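Local coordinates for DUF4440 domain-containing protein (Prochlorococcus marinus, PDB 3HZP), which is of unknown function, but has an NTF2-like fold whose curved sheet and helices may enclose a small-molecule pocket, at residues 66-71 against 124-129; 13-18 against 82-87; 28-33 against 104-109; 76-81 against 110-115. All coordinates share one frame; numbering follows the deposited sequence.

Overall arrangement
All four contacts draw on one curved sheet. Interactions 1 and 2 have centres about 14 Å apart and join where strands 57-72 and 77-90 run side by side: His68 NE2 lies 2.7 Å from Thr83 OG1, probably hydrogen-bonded. Interactions 2 and 4 use successive parts of strand 77-90, their centres about 17 Å apart. Interactions 3 and 4 lie closest, about 7 Å between centres, around the hairpin of strands 93-108 and 111-119. The centres of interactions 1 and 3 are about 23 Å apart within the chain, yet the dimer brings such regions together, because Lys69 and Glu71 pair with Asp32 and Lys106 of the second subunit. Interaction 2 borders the bound pentaethylene glycol, which lies about 3 Å from the Leu84 side chain.

Interaction 1. Residues 66-71 against 124-129; sequences KVHKFE and SDMTLW
His68 and Trp129 lie almost flat on one another, a histidine-tryptophan face-to-face stack with the imidazole and the five-membered ring of the indole tilted by just 8° and their centroids 3.6 Å apart. The closest atoms are His68 CE1 and Trp129 CG, at 3.3 Å. Trp129 CD2 sits over the middle of the imidazole, while the opposite face of that ring has the carbonyl oxygen of Lys66 above its rim. The overlap extends back along the histidine, where the CB of His68 sits over the six-membered ring of Trp129, 4.1 Å from its centroid, as a CH-pi contact. With CG anti to the carbonyl carbon (chi1 -55°), His68 presents its ring to the C-terminal tail, and a hydrogen bond between His68 NE2 and the hydroxyl of Thr83 on the adjacent strand helps fix the ring's rotation.

His68 and Lys69 together face Val81, which makes a classic beta bulge in strand 57-72, an outer strand of the NTF2-like sheet. The tail reaches this strand through a short 3-10 turn, opened by an Asx turn in which Asp125 OD1 accepts from the backbone N of Thr127 at 3.0 Å. In the conformer modelled here, one of two for Met126 (a selenomethionine), the methyl CE comes to the imidazole edge, 4.0 Å from His68 CE1. Beyond the stack, Trp129 also packs on Leu34 of the second subunit.

Interaction 2. Residues 13-18 against 82-87; sequences EAFAST and FTLGSK
The apolar contacts converge on Leu84, whose two methyl groups divide the partners between them. Leu84 CD1 meets the CB of Ala16 at 3.9 Å, and Leu84 CD2 approaches CE2 of the Phe15 ring at 4.2 Å. Leu84 has CG anti to its own nitrogen (chi1 179°), which carries the fork off strand 77-90 to the end of helix 4-15, and the Phe15 side chain crosses it at about a right angle. Phe15 also meets the ring of Phe25 on helix 24-28, and Ala16 touches Ile64 on strand 57-72.

The polar bonds stay within the helix end. Ser17 OG donates to the carbonyl oxygen of Ala14 at 2.7 Å, tilted 27° from the carbonyl plane, and a weak bond from Ser17 N to Phe15 O closes an inverse gamma turn centred on Ala16. That turn ends the helix with the methyl of Ala16 still directed at the sheet.

In NTF2-like folds the space between helices and curved sheet commonly forms a pocket; pentaethylene glycol, probably from the crystallisation liquor, lies here beside Leu84. A junction made of methyls and a ring depends on shape and exclusion of water, and is consistent with an apolar wall for such a pocket.

Interaction 3. Residues 28-33 against 104-109; sequences NATADF and IFKKID
The Asp32 carboxylate, the flat group turned to Lys106, is approached from both sides of its plane at OD1: a water lies on one side, and the hydroxyl of Thr30 somewhat to the other, nearly in line with the C-O bond. Thr30 OG1 donates to Asp32 OD1 at 3.0 Å. The water donates to Asp32 OD1 at 2.7 Å and accepts from Lys106 NZ at 2.8 Å, thereby bridging two opposite charges whose direct approach, Asp32 OD2 to Lys106 NZ at 4.3 Å, is too long for a salt bridge. Both charges have direct mates across the dimer, Asp32 with Lys69 and Lys106 with Glu71 of the second subunit.

Thr30 works in two directions. Its hydroxyl stands between the backbone N and the carbonyl carbon (chi1 61°), facing Asp32, while methyl CG2 points to the strand and touches Ile108 CG1 at 4.2 Å and Lys106 CE at 4.4 Å. Replacing Thr30 with an alanine would probably leave Asp32 OD1 with one donor fewer, its carboxylate freer to turn, and a gap beside Ile108.

A type I turn from Thr30 to Phe33 shapes the loop. It follows helix 24-28 and is tied to strand 111-119 by backbone bonds of Asn28 and Thr30 with Val114; that strand in turn pairs with 93-108, which carries Lys106 and Ile108.

Interaction 4. Residues 76-81 against 110-115; sequences NAAICV and EKWKVA
Trp112 reaches across the sheet to lay the far corner of its indole against the backbone of residues 76-78. The tight part is here: CH2 of Trp112 comes to 3.7 Å from the amide nitrogen of Ala77, and the same CH2 is 3.8 Å from the carbonyl carbon of Asn76. Ala77 CA lies in the ring plane at the indole edge, 3.8 Å from Trp112 CZ3. The ring is carried there by chi1 of -73°, with CG beside the backbone nitrogen of Trp112.

Contact becomes looser along the strand, where the CB of Ala78 is 4.3 Å from Trp112 CZ3. The solvent side is Asn76, an exposed residue whose CB points away from the indole, so it offers backbone alone. Ala77 CB also turns from the tryptophan, and packs on Leu73 of the second subunit.

The strands 77-90 and 111-119 are not neighbours: strand 93-108 runs between them and pairs with both, so Trp112 spans it on the face covered by helix 4-15, touching Lys107, Ile8 and Ile11. Its NE1 is hydrogen-bonded to Glu7 on that helix. With an alanine at Trp112, Glu7 would probably lose this partner and a gap would be likely to open between helix 4-15 and the start of strand 77-90.

Indole carbons against peptide backbone make a chiefly dispersive contact. It implies that shape holds the indole to residues 76-78, while the hydrogen bond from NE1 to Glu7 probably helps to set its orientation.

Interaction 1. Residues 66-71 against 124-129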
loop_
_atom_site.group_PDB
_atom_site.type_symbol
_atom_site.label_atom_id
_atom_site.label_comp_id
_atom_site.label_asym_id
_atom_site.label_seq_id
_atom_site.Cartn_x
_atom_site.Cartn_y
_atom_site.Cartn_z
ATOM N N LYS A 66 2.166 2.719 -15.760
ATOM C CA LYS A 66 3.435 2.020 -15.620
ATOM C C LYS A 66 3.335 1.042 -14.481
ATOM O O LYS A 66 2.859 1.419 -13.395
ATOM C CB LYS A 66 4.594 2.999 -15.325
ATOM C CG LYS A 66 5.989 2.339 -15.319
ATOM C CD LYS A 66 6.374 1.838 -16.667
ATOM C CE LYS A 66 7.638 0.981 -16.612
ATOM N NZ LYS A 66 8.742 1.691 -15.965
ATOM N N VAL A 67 3.771 -0.187 -14.726
ATOM C CA VAL A 67 3.901 -1.196 -13.703
ATOM C C VAL A 67 5.327 -1.166 -13.195
ATOM O O VAL A 67 6.283 -1.328 -13.960
ATOM C CB VAL A 67 3.505 -2.594 -14.200
ATOM C CG1 VAL A 67 3.810 -3.658 -13.160
ATOM C CG2 VAL A 67 2.031 -2.611 -14.628
ATOM N N HIS A 68 5.465 -0.949 -11.903
ATOM C CA HIS A 68 6.775 -0.867 -11.235
ATOM C C HIS A 68 7.199 -2.156 -10.618
ATOM O O HIS A 68 8.411 -2.367 -10.452
ATOM C CB HIS A 68 6.713 0.200 -10.157
ATOM C CG HIS A 68 6.265 1.516 -10.678
ATOM N ND1 HIS A 68 6.967 2.218 -11.645
ATOM C CD2 HIS A 68 5.179 2.255 -10.382
ATOM C CE1 HIS A 68 6.321 3.344 -11.894
ATOM N NE2 HIS A 68 5.226 3.377 -11.170
ATOM N N LYS A 69 6.258 -3.013 -10.236
ATOM C CA LYS A 69 6.595 -4.292 -9.598
ATOM C C LYS A 69 5.499 -5.277 -9.929
ATOM O O LYS A 69 4.306 -4.945 -9.822
ATOM C CB LYS A 69 6.702 -4.153 -8.076
ATOM C CG LYS A 69 7.086 -5.417 -7.350
ATOM C CD LYS A 69 7.267 -5.204 -5.871
ATOM C CE LYS A 69 7.764 -6.426 -5.175
ATOM N NZ LYS A 69 9.102 -6.867 -5.679
ATOM N N PHE A 70 5.879 -6.471 -10.343
ATOM C CA PHE A 70 4.931 -7.563 -10.442
ATOM C C PHE A 70 5.638 -8.815 -9.997
ATOM O O PHE A 70 6.714 -9.110 -10.520
ATOM C CB PHE A 70 4.380 -7.816 -11.871
ATOM C CG PHE A 70 3.541 -9.039 -11.891
ATOM C CD1 PHE A 70 2.217 -8.982 -11.496
ATOM C CD2 PHE A 70 4.100 -10.275 -12.175
ATOM C CE1 PHE A 70 1.492 -10.181 -11.363
ATOM C CE2 PHE A 70 3.357 -11.444 -12.067
ATOM C CZ PHE A 70 2.081 -11.389 -11.675
ATOM N N GLU A 71 5.034 -9.582 -9.095
ATOM C CA GLU A 71 5.530 -10.919 -8.853
ATOM C C GLU A 71 4.471 -11.783 -8.230
ATOM O O GLU A 71 3.629 -11.316 -7.469
ATOM C CB GLU A 71 6.781 -10.924 -7.981
ATOM C CG GLU A 71 6.630 -10.466 -6.632
ATOM C CD GLU A 71 7.954 -10.570 -5.805
ATOM O OE1 GLU A 71 8.721 -11.538 -5.951
ATOM O OE2 GLU A 71 8.153 -9.712 -4.955
ATOM N N SER A 124 2.288 12.210 -7.620
ATOM C CA SER A 124 3.580 11.527 -7.576
ATOM C C SER A 124 4.515 12.010 -8.689
ATOM O O SER A 124 4.084 12.524 -9.737
ATOM C CB SER A 124 3.406 10.007 -7.646
ATOM O OG SER A 124 3.057 9.542 -8.945
ATOM N N ASP A 125 5.803 11.796 -8.459
ATOM C CA ASP A 125 6.865 12.219 -9.374
ATOM C C ASP A 125 7.391 10.977 -10.093
ATOM O O ASP A 125 8.154 10.200 -9.535
ATOM C CB ASP A 125 7.987 12.856 -8.597
ATOM C CG ASP A 125 9.116 13.346 -9.495
ATOM O OD1 ASP A 125 9.089 13.106 -10.729
ATOM O OD2 ASP A 125 10.036 13.960 -8.935
HETATM N N MSE A 126 6.966 10.818 -11.343
HETATM C CA MSE A 126 7.340 9.679 -12.174
HETATM C C MSE A 126 8.827 9.515 -12.316
HETATM O O MSE A 126 9.330 8.391 -12.454
HETATM C CB MSE A 126 6.761 9.857 -13.574
HETATM C CG MSE A 126 5.281 9.786 -13.587
HETATM SE SE MSE A 126 4.704 8.241 -12.526
HETATM C CE MSE A 126 5.502 6.909 -13.573
ATOM N N THR A 127 9.538 10.630 -12.289
ATOM C CA THR A 127 10.992 10.589 -12.509
ATOM C C THR A 127 11.751 9.793 -11.457
ATOM O O THR A 127 12.907 9.446 -11.663
ATOM C CB THR A 127 11.648 11.974 -12.626
ATOM O OG1 THR A 127 11.702 12.645 -11.361
ATOM C CG2 THR A 127 10.942 12.835 -13.649
ATOM N N LEU A 128 11.119 9.479 -10.326
ATOM C CA LEU A 128 11.780 8.774 -9.272
ATOM C C LEU A 128 11.828 7.267 -9.452
ATOM O O LEU A 128 12.506 6.588 -8.691
ATOM C CB LEU A 128 11.110 9.087 -7.929
ATOM C CG LEU A 128 11.125 10.547 -7.513
ATOM C CD1 LEU A 128 10.291 10.686 -6.241
ATOM C CD2 LEU A 128 12.555 11.023 -7.267
ATOM N N TRP A 129 11.117 6.756 -10.438
ATOM C CA TRP A 129 11.043 5.326 -10.678
ATOM C C TRP A 129 12.138 4.913 -11.655
ATOM O O TRP A 129 12.533 5.748 -12.462
ATOM C CB TRP A 129 9.693 4.988 -11.249
ATOM C CG TRP A 129 8.559 5.133 -10.270
ATOM C CD1 TRP A 129 7.619 6.108 -10.241
ATOM C CD2 TRP A 129 8.230 4.234 -9.213
ATOM N NE1 TRP A 129 6.742 5.892 -9.235
ATOM C CE2 TRP A 129 7.093 4.753 -8.575
ATOM C CE3 TRP A 129 8.786 3.053 -8.732
ATOM C CZ2 TRP A 129 6.491 4.127 -7.516
ATOM C CZ3 TRP A 129 8.204 2.446 -7.692
ATOM C CH2 TRP A 129 7.059 2.980 -7.078
#

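Interaction 2. Residues 13-18 against 82-87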
loop_
_atom_site.group_PDB
_atom_site.type_symbol
_atom_site.label_atom_id
_atom_site.label_comp_id
_atom_site.label_asym_id
_atom_site.label_seq_id
_atom_site.Cartn_x
_atom_site.Cartn_y
_atom_site.Cartn_z
ATOM N N GLU A 13 -6.557 -3.470 -15.886
ATOM C CA GLU A 13 -7.107 -2.678 -16.984
ATOM C C GLU A 13 -8.612 -2.544 -16.861
ATOM O O GLU A 13 -9.185 -1.513 -17.227
ATOM C CB GLU A 13 -6.793 -3.370 -18.293
ATOM C CG GLU A 13 -5.344 -3.304 -18.747
ATOM C CD GLU A 13 -5.051 -4.237 -19.946
ATOM O OE1 GLU A 13 -5.943 -4.927 -20.481
ATOM O OE2 GLU A 13 -3.869 -4.418 -20.310
ATOM N N ALA A 14 -9.278 -3.599 -16.380
ATOM C CA ALA A 14 -10.705 -3.499 -16.208
ATOM C C ALA A 14 -11.068 -2.547 -15.089
ATOM O O ALA A 14 -12.064 -1.828 -15.201
ATOM C CB ALA A 14 -11.311 -4.892 -15.924
ATOM N N PHE A 15 -10.311 -2.560 -14.006
ATOM C CA PHE A 15 -10.482 -1.567 -12.938
ATOM C C PHE A 15 -10.325 -0.144 -13.472
ATOM O O PHE A 15 -11.144 0.747 -13.145
ATOM C CB PHE A 15 -9.472 -1.847 -11.826
ATOM C CG PHE A 15 -9.320 -0.734 -10.825
ATOM C CD1 PHE A 15 -10.389 -0.384 -9.989
ATOM C CD2 PHE A 15 -8.138 -0.045 -10.741
ATOM C CE1 PHE A 15 -10.216 0.635 -9.094
ATOM C CE2 PHE A 15 -7.976 0.974 -9.825
ATOM C CZ PHE A 15 -9.031 1.307 -9.023
ATOM N N ALA A 16 -9.312 0.051 -14.304
ATOM C CA ALA A 16 -8.966 1.371 -14.853
ATOM C C ALA A 16 -9.728 1.625 -16.101
ATOM O O ALA A 16 -9.134 1.825 -17.152
ATOM C CB ALA A 16 -7.521 1.400 -15.157
ATOM N N SER A 17 -11.021 1.546 -16.003
ATOM C CA SER A 17 -11.879 1.763 -17.153
ATOM C C SER A 17 -13.005 2.642 -16.704
ATOM O O SER A 17 -13.477 2.600 -15.600
ATOM C CB SER A 17 -12.346 0.440 -17.722
ATOM O OG SER A 17 -13.291 -0.119 -16.861
ATOM N N THR A 18 -13.433 3.518 -17.596
ATOM C CA THR A 18 -14.404 4.505 -17.242
ATOM C C THR A 18 -15.785 3.941 -16.878
ATOM O O THR A 18 -16.471 4.455 -16.001
ATOM C CB THR A 18 -14.538 5.514 -18.413
ATOM O OG1 THR A 18 -14.596 4.810 -19.671
ATOM C CG2 THR A 18 -13.297 6.405 -18.415
ATOM N N PHE A 82 1.780 -0.111 -9.335
ATOM C CA PHE A 82 1.675 0.646 -10.559
ATOM C C PHE A 82 1.319 2.075 -10.315
ATOM O O PHE A 82 0.877 2.457 -9.226
ATOM C CB PHE A 82 0.624 -0.037 -11.485
ATOM C CG PHE A 82 -0.754 -0.128 -10.890
ATOM C CD1 PHE A 82 -1.081 -1.164 -10.041
ATOM C CD2 PHE A 82 -1.728 0.821 -11.177
ATOM C CE1 PHE A 82 -2.336 -1.258 -9.482
ATOM C CE2 PHE A 82 -2.983 0.728 -10.588
ATOM C CZ PHE A 82 -3.287 -0.296 -9.780
ATOM N N THR A 83 1.540 2.906 -11.331
ATOM C CA THR A 83 1.050 4.273 -11.358
ATOM C C THR A 83 -0.211 4.278 -12.182
ATOM O O THR A 83 -0.245 3.725 -13.290
ATOM C CB THR A 83 2.060 5.200 -12.002
ATOM O OG1 THR A 83 3.237 5.243 -11.202
ATOM C CG2 THR A 83 1.480 6.633 -12.097
ATOM N N LEU A 84 -1.265 4.834 -11.611
ATOM C CA LEU A 84 -2.581 4.923 -12.246
ATOM C C LEU A 84 -2.754 6.363 -12.702
ATOM O O LEU A 84 -2.727 7.286 -11.887
ATOM C CB LEU A 84 -3.666 4.570 -11.251
ATOM C CG LEU A 84 -5.097 4.652 -11.777
ATOM C CD1 LEU A 84 -5.327 3.533 -12.704
ATOM C CD2 LEU A 84 -6.121 4.623 -10.592
ATOM N N GLY A 85 -2.890 6.606 -13.991
ATOM C CA GLY A 85 -3.075 7.969 -14.494
ATOM C C GLY A 85 -4.526 8.188 -14.862
ATOM O O GLY A 85 -5.045 7.458 -15.703
ATOM N N SER A 86 -5.202 9.134 -14.197
ATOM C CA SER A 86 -6.600 9.388 -14.439
ATOM C C SER A 86 -6.885 10.841 -14.653
ATOM O O SER A 86 -6.147 11.720 -14.198
ATOM C CB SER A 86 -7.475 8.951 -13.276
ATOM O OG SER A 86 -7.277 7.589 -13.012
ATOM N N LYS A 87 -7.988 11.086 -15.364
ATOM C CA LYS A 87 -8.590 12.390 -15.445
ATOM C C LYS A 87 -10.011 12.280 -14.942
ATOM O O LYS A 87 -10.717 11.371 -15.334
ATOM C CB LYS A 87 -8.581 12.900 -16.898
ATOM C CG LYS A 87 -7.189 13.058 -17.473
ATOM C CD LYS A 87 -7.192 13.569 -18.918
ATOM C CE LYS A 87 -5.798 13.912 -19.381
ATOM N NZ LYS A 87 -5.361 15.253 -18.810
#

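Interaction 3. Residues 28-33 against 104-109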
loop_
_atom_site.group_PDB
_atom_site.type_symbol
_atom_site.label_atom_id
_atom_site.label_comp_id
_atom_site.label_asym_id
_atom_site.label_seq_id
_atom_site.Cartn_x
_atom_site.Cartn_y
_atom_site.Cartn_z
ATOM N N ASN A 28 -15.140 -8.190 -8.550
ATOM C CA ASN A 28 -13.830 -8.735 -8.773
ATOM C C ASN A 28 -12.993 -8.872 -7.536
ATOM O O ASN A 28 -11.925 -9.478 -7.567
ATOM C CB ASN A 28 -13.111 -7.872 -9.801
ATOM C CG ASN A 28 -13.739 -7.999 -11.157
ATOM O OD1 ASN A 28 -13.313 -8.838 -11.951
ATOM N ND2 ASN A 28 -14.815 -7.228 -11.406
ATOM N N ALA A 29 -13.454 -8.295 -6.439
ATOM C CA ALA A 29 -12.665 -8.280 -5.257
ATOM C C ALA A 29 -13.114 -9.387 -4.324
ATOM O O ALA A 29 -14.281 -9.815 -4.349
ATOM C CB ALA A 29 -12.712 -6.905 -4.559
ATOM N N THR A 30 -12.175 -9.809 -3.498
ATOM C CA THR A 30 -12.444 -10.777 -2.452
ATOM C C THR A 30 -13.302 -10.109 -1.382
ATOM O O THR A 30 -13.358 -8.889 -1.266
ATOM C CB THR A 30 -11.157 -11.247 -1.774
ATOM O OG1 THR A 30 -10.505 -10.123 -1.168
ATOM C CG2 THR A 30 -10.194 -11.885 -2.764
ATOM N N ALA A 31 -14.012 -10.904 -0.597
ATOM C CA ALA A 31 -14.907 -10.362 0.415
ATOM C C ALA A 31 -14.228 -9.488 1.434
ATOM O O ALA A 31 -14.874 -8.601 2.012
ATOM C CB ALA A 31 -15.613 -11.512 1.165
ATOM N N ASP A 32 -12.991 -9.794 1.740
ATOM C CA ASP A 32 -12.256 -9.024 2.761
ATOM C C ASP A 32 -11.362 -7.916 2.176
ATOM O O ASP A 32 -10.541 -7.328 2.866
ATOM C CB ASP A 32 -11.500 -9.971 3.673
ATOM C CG ASP A 32 -10.426 -10.709 2.977
ATOM O OD1 ASP A 32 -10.460 -10.882 1.730
ATOM O OD2 ASP A 32 -9.550 -11.217 3.707
ATOM N N PHE A 33 -11.529 -7.655 0.892
ATOM C CA PHE A 33 -10.876 -6.517 0.242
ATOM C C PHE A 33 -11.239 -5.211 0.927
ATOM O O PHE A 33 -12.387 -4.973 1.260
ATOM C CB PHE A 33 -11.361 -6.429 -1.196
ATOM C CG PHE A 33 -10.959 -5.153 -1.898
ATOM C CD1 PHE A 33 -9.757 -5.053 -2.529
ATOM C CD2 PHE A 33 -11.800 -4.063 -1.929
ATOM C CE1 PHE A 33 -9.355 -3.882 -3.135
ATOM C CE2 PHE A 33 -11.391 -2.869 -2.544
ATOM C CZ PHE A 33 -10.205 -2.786 -3.158
ATOM N N ILE A 104 -2.765 -6.219 -4.265
ATOM C CA ILE A 104 -2.499 -7.609 -3.973
ATOM C C ILE A 104 -3.664 -8.420 -4.545
ATOM O O ILE A 104 -4.818 -7.974 -4.478
ATOM C CB ILE A 104 -2.383 -7.871 -2.478
ATOM C CG1 ILE A 104 -1.345 -6.945 -1.847
ATOM C CG2 ILE A 104 -2.171 -9.335 -2.192
ATOM C CD1 ILE A 104 0.008 -7.173 -2.363
ATOM N N PHE A 105 -3.350 -9.562 -5.148
ATOM C CA PHE A 105 -4.296 -10.460 -5.791
ATOM C C PHE A 105 -4.192 -11.846 -5.157
ATOM O O PHE A 105 -3.107 -12.257 -4.724
ATOM C CB PHE A 105 -3.960 -10.557 -7.278
ATOM C CG PHE A 105 -4.319 -9.317 -8.040
ATOM C CD1 PHE A 105 -3.536 -8.200 -8.041
ATOM C CD2 PHE A 105 -5.496 -9.326 -8.766
ATOM C CE1 PHE A 105 -4.028 -7.034 -8.759
ATOM C CE2 PHE A 105 -5.918 -8.262 -9.450
ATOM C CZ PHE A 105 -5.204 -7.137 -9.435
ATOM N N LYS A 106 -5.324 -12.555 -5.124
ATOM C CA LYS A 106 -5.372 -13.933 -4.696
ATOM C C LYS A 106 -6.221 -14.721 -5.631
ATOM O O LYS A 106 -7.200 -14.209 -6.186
ATOM C CB LYS A 106 -5.955 -14.023 -3.269
ATOM C CG LYS A 106 -5.018 -13.462 -2.189
ATOM C CD LYS A 106 -5.415 -13.922 -0.788
ATOM C CE LYS A 106 -6.791 -13.377 -0.467
ATOM N NZ LYS A 106 -7.197 -13.668 1.001
ATOM N N LYS A 107 -5.883 -15.994 -5.815
ATOM C CA LYS A 107 -6.722 -16.892 -6.585
ATOM C C LYS A 107 -7.756 -17.536 -5.661
ATOM O O LYS A 107 -7.410 -18.070 -4.565
ATOM C CB LYS A 107 -5.859 -17.978 -7.215
ATOM C CG LYS A 107 -5.567 -17.774 -8.611
ATOM C CD LYS A 107 -4.976 -19.032 -9.272
ATOM C CE LYS A 107 -4.120 -18.643 -10.452
ATOM N NZ LYS A 107 -3.754 -19.802 -11.317
ATOM N N ILE A 108 -9.013 -17.454 -6.050
ATOM C CA ILE A 108 -10.115 -18.023 -5.279
ATOM C C ILE A 108 -10.859 -18.888 -6.280
ATOM O O ILE A 108 -11.255 -18.420 -7.354
ATOM C CB ILE A 108 -11.039 -16.932 -4.761
ATOM C CG1 ILE A 108 -10.277 -15.897 -3.889
ATOM C CG2 ILE A 108 -12.237 -17.537 -4.040
ATOM C CD1 ILE A 108 -9.517 -16.488 -2.752
ATOM N N ASP A 109 -11.040 -20.169 -5.978
ATOM C CA ASP A 109 -11.681 -21.097 -6.924
ATOM C C ASP A 109 -11.080 -20.957 -8.330
ATOM O O ASP A 109 -11.788 -20.899 -9.319
ATOM C CB ASP A 109 -13.204 -20.874 -6.962
ATOM C CG ASP A 109 -13.940 -21.907 -7.770
ATOM O OD1 ASP A 109 -13.524 -23.070 -7.825
ATOM O OD2 ASP A 109 -15.002 -21.541 -8.361
HETATM O O HOH W 1 -9.985 -13.339 0.615
#

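Interaction 4. Residues 76-81 against 110-115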
loop_
_atom_site.group_PDB
_atom_site.type_symbol
_atom_site.label_atom_id
_atom_site.label_comp_id
_atom_site.label_asym_id
_atom_site.label_seq_id
_atom_site.Cartn_x
_atom_site.Cartn_y
_atom_site.Cartn_z
ATOM N N ASN A 76 -0.682 -18.791 -5.873
ATOM C CA ASN A 76 -2.062 -18.305 -5.741
ATOM C C ASN A 76 -2.221 -16.905 -5.199
ATOM O O ASN A 76 -3.300 -16.524 -4.744
ATOM C CB ASN A 76 -2.861 -19.267 -4.843
ATOM C CG ASN A 76 -2.953 -20.648 -5.417
ATOM O OD1 ASN A 76 -3.180 -20.821 -6.602
ATOM N ND2 ASN A 76 -2.792 -21.649 -4.566
ATOM N N ALA A 77 -1.133 -16.127 -5.212
ATOM C CA ALA A 77 -1.202 -14.731 -4.840
ATOM C C ALA A 77 -0.191 -13.935 -5.662
ATOM O O ALA A 77 0.683 -14.506 -6.276
ATOM C CB ALA A 77 -0.976 -14.534 -3.321
ATOM N N ALA A 78 -0.332 -12.628 -5.625
ATOM C CA ALA A 78 0.568 -11.751 -6.365
ATOM C C ALA A 78 0.523 -10.358 -5.837
ATOM O O ALA A 78 -0.470 -9.915 -5.240
ATOM C CB ALA A 78 0.217 -11.737 -7.855
ATOM N N ILE A 79 1.594 -9.621 -6.112
ATOM C CA ILE A 79 1.669 -8.203 -5.869
ATOM C C ILE A 79 1.867 -7.491 -7.214
ATOM O O ILE A 79 2.692 -7.917 -8.008
ATOM C CB ILE A 79 2.794 -7.819 -4.858
ATOM C CG1 ILE A 79 2.892 -6.297 -4.758
ATOM C CG2 ILE A 79 4.173 -8.442 -5.200
ATOM C CD1 ILE A 79 3.720 -5.840 -3.506
ATOM N N CYS A 80 1.158 -6.375 -7.395
ATOM C CA CYS A 80 1.389 -5.498 -8.523
ATOM C C CYS A 80 1.361 -4.063 -8.040
ATOM O O CYS A 80 0.348 -3.606 -7.463
ATOM C CB CYS A 80 0.377 -5.750 -9.650
ATOM S SG CYS A 80 0.737 -4.786 -11.138
ATOM N N VAL A 81 2.442 -3.353 -8.287
ATOM C CA VAL A 81 2.566 -1.947 -7.962
ATOM C C VAL A 81 2.591 -1.159 -9.238
ATOM O O VAL A 81 3.357 -1.500 -10.143
ATOM C CB VAL A 81 3.855 -1.676 -7.137
ATOM C CG1 VAL A 81 4.028 -0.156 -6.863
ATOM C CG2 VAL A 81 3.856 -2.503 -5.819
ATOM N N GLU A 110 -9.747 -20.883 -8.360
ATOM C CA GLU A 110 -8.950 -20.900 -9.586
ATOM C C GLU A 110 -9.052 -19.625 -10.410
ATOM O O GLU A 110 -8.586 -19.598 -11.556
ATOM C CB GLU A 110 -9.242 -22.141 -10.442
ATOM C CG GLU A 110 -8.978 -23.421 -9.680
ATOM C CD GLU A 110 -9.118 -24.676 -10.509
ATOM O OE1 GLU A 110 -9.947 -24.713 -11.432
ATOM O OE2 GLU A 110 -8.421 -25.645 -10.173
ATOM N N LYS A 111 -9.629 -18.575 -9.844
ATOM C CA LYS A 111 -9.779 -17.297 -10.516
ATOM C C LYS A 111 -9.119 -16.193 -9.746
ATOM O O LYS A 111 -9.246 -16.083 -8.524
ATOM C CB LYS A 111 -11.261 -16.969 -10.688
ATOM C CG LYS A 111 -12.019 -18.020 -11.491
ATOM C CD LYS A 111 -13.517 -17.902 -11.283
ATOM N N TRP A 112 -8.394 -15.320 -10.451
ATOM C CA TRP A 112 -7.753 -14.196 -9.829
ATOM C C TRP A 112 -8.751 -13.137 -9.395
ATOM O O TRP A 112 -9.627 -12.739 -10.181
ATOM C CB TRP A 112 -6.714 -13.559 -10.781
ATOM C CG TRP A 112 -5.496 -14.352 -10.950
ATOM C CD1 TRP A 112 -5.104 -15.032 -12.073
ATOM C CD2 TRP A 112 -4.448 -14.545 -10.001
ATOM N NE1 TRP A 112 -3.904 -15.654 -11.865
ATOM C CE2 TRP A 112 -3.470 -15.364 -10.598
ATOM C CE3 TRP A 112 -4.250 -14.125 -8.702
ATOM C CZ2 TRP A 112 -2.319 -15.749 -9.931
ATOM C CZ3 TRP A 112 -3.115 -14.478 -8.067
ATOM C CH2 TRP A 112 -2.166 -15.287 -8.668
ATOM N N LYS A 113 -8.580 -12.645 -8.174
ATOM C CA LYS A 113 -9.388 -11.572 -7.621
ATOM C C LYS A 113 -8.487 -10.566 -6.914
ATOM O O LYS A 113 -7.454 -10.914 -6.371
ATOM C CB LYS A 113 -10.435 -12.102 -6.621
ATOM C CG LYS A 113 -11.422 -13.040 -7.282
ATOM C CD LYS A 113 -12.511 -13.465 -6.347
ATOM C CE LYS A 113 -13.552 -12.384 -6.166
ATOM N NZ LYS A 113 -14.855 -12.883 -5.553
ATOM N N VAL A 114 -8.863 -9.297 -6.955
ATOM C CA VAL A 114 -8.106 -8.297 -6.212
ATOM C C VAL A 114 -8.470 -8.430 -4.719
ATOM O O VAL A 114 -9.663 -8.552 -4.388
ATOM C CB VAL A 114 -8.314 -6.896 -6.808
ATOM C CG1 VAL A 114 -9.778 -6.415 -6.676
ATOM C CG2 VAL A 114 -7.348 -5.909 -6.169
ATOM N N ALA A 115 -7.447 -8.511 -3.855
ATOM C CA ALA A 115 -7.522 -8.751 -2.443
ATOM C C ALA A 115 -7.261 -7.511 -1.610
ATOM O O ALA A 115 -7.658 -7.462 -0.440
ATOM C CB ALA A 115 -6.548 -9.862 -2.029
#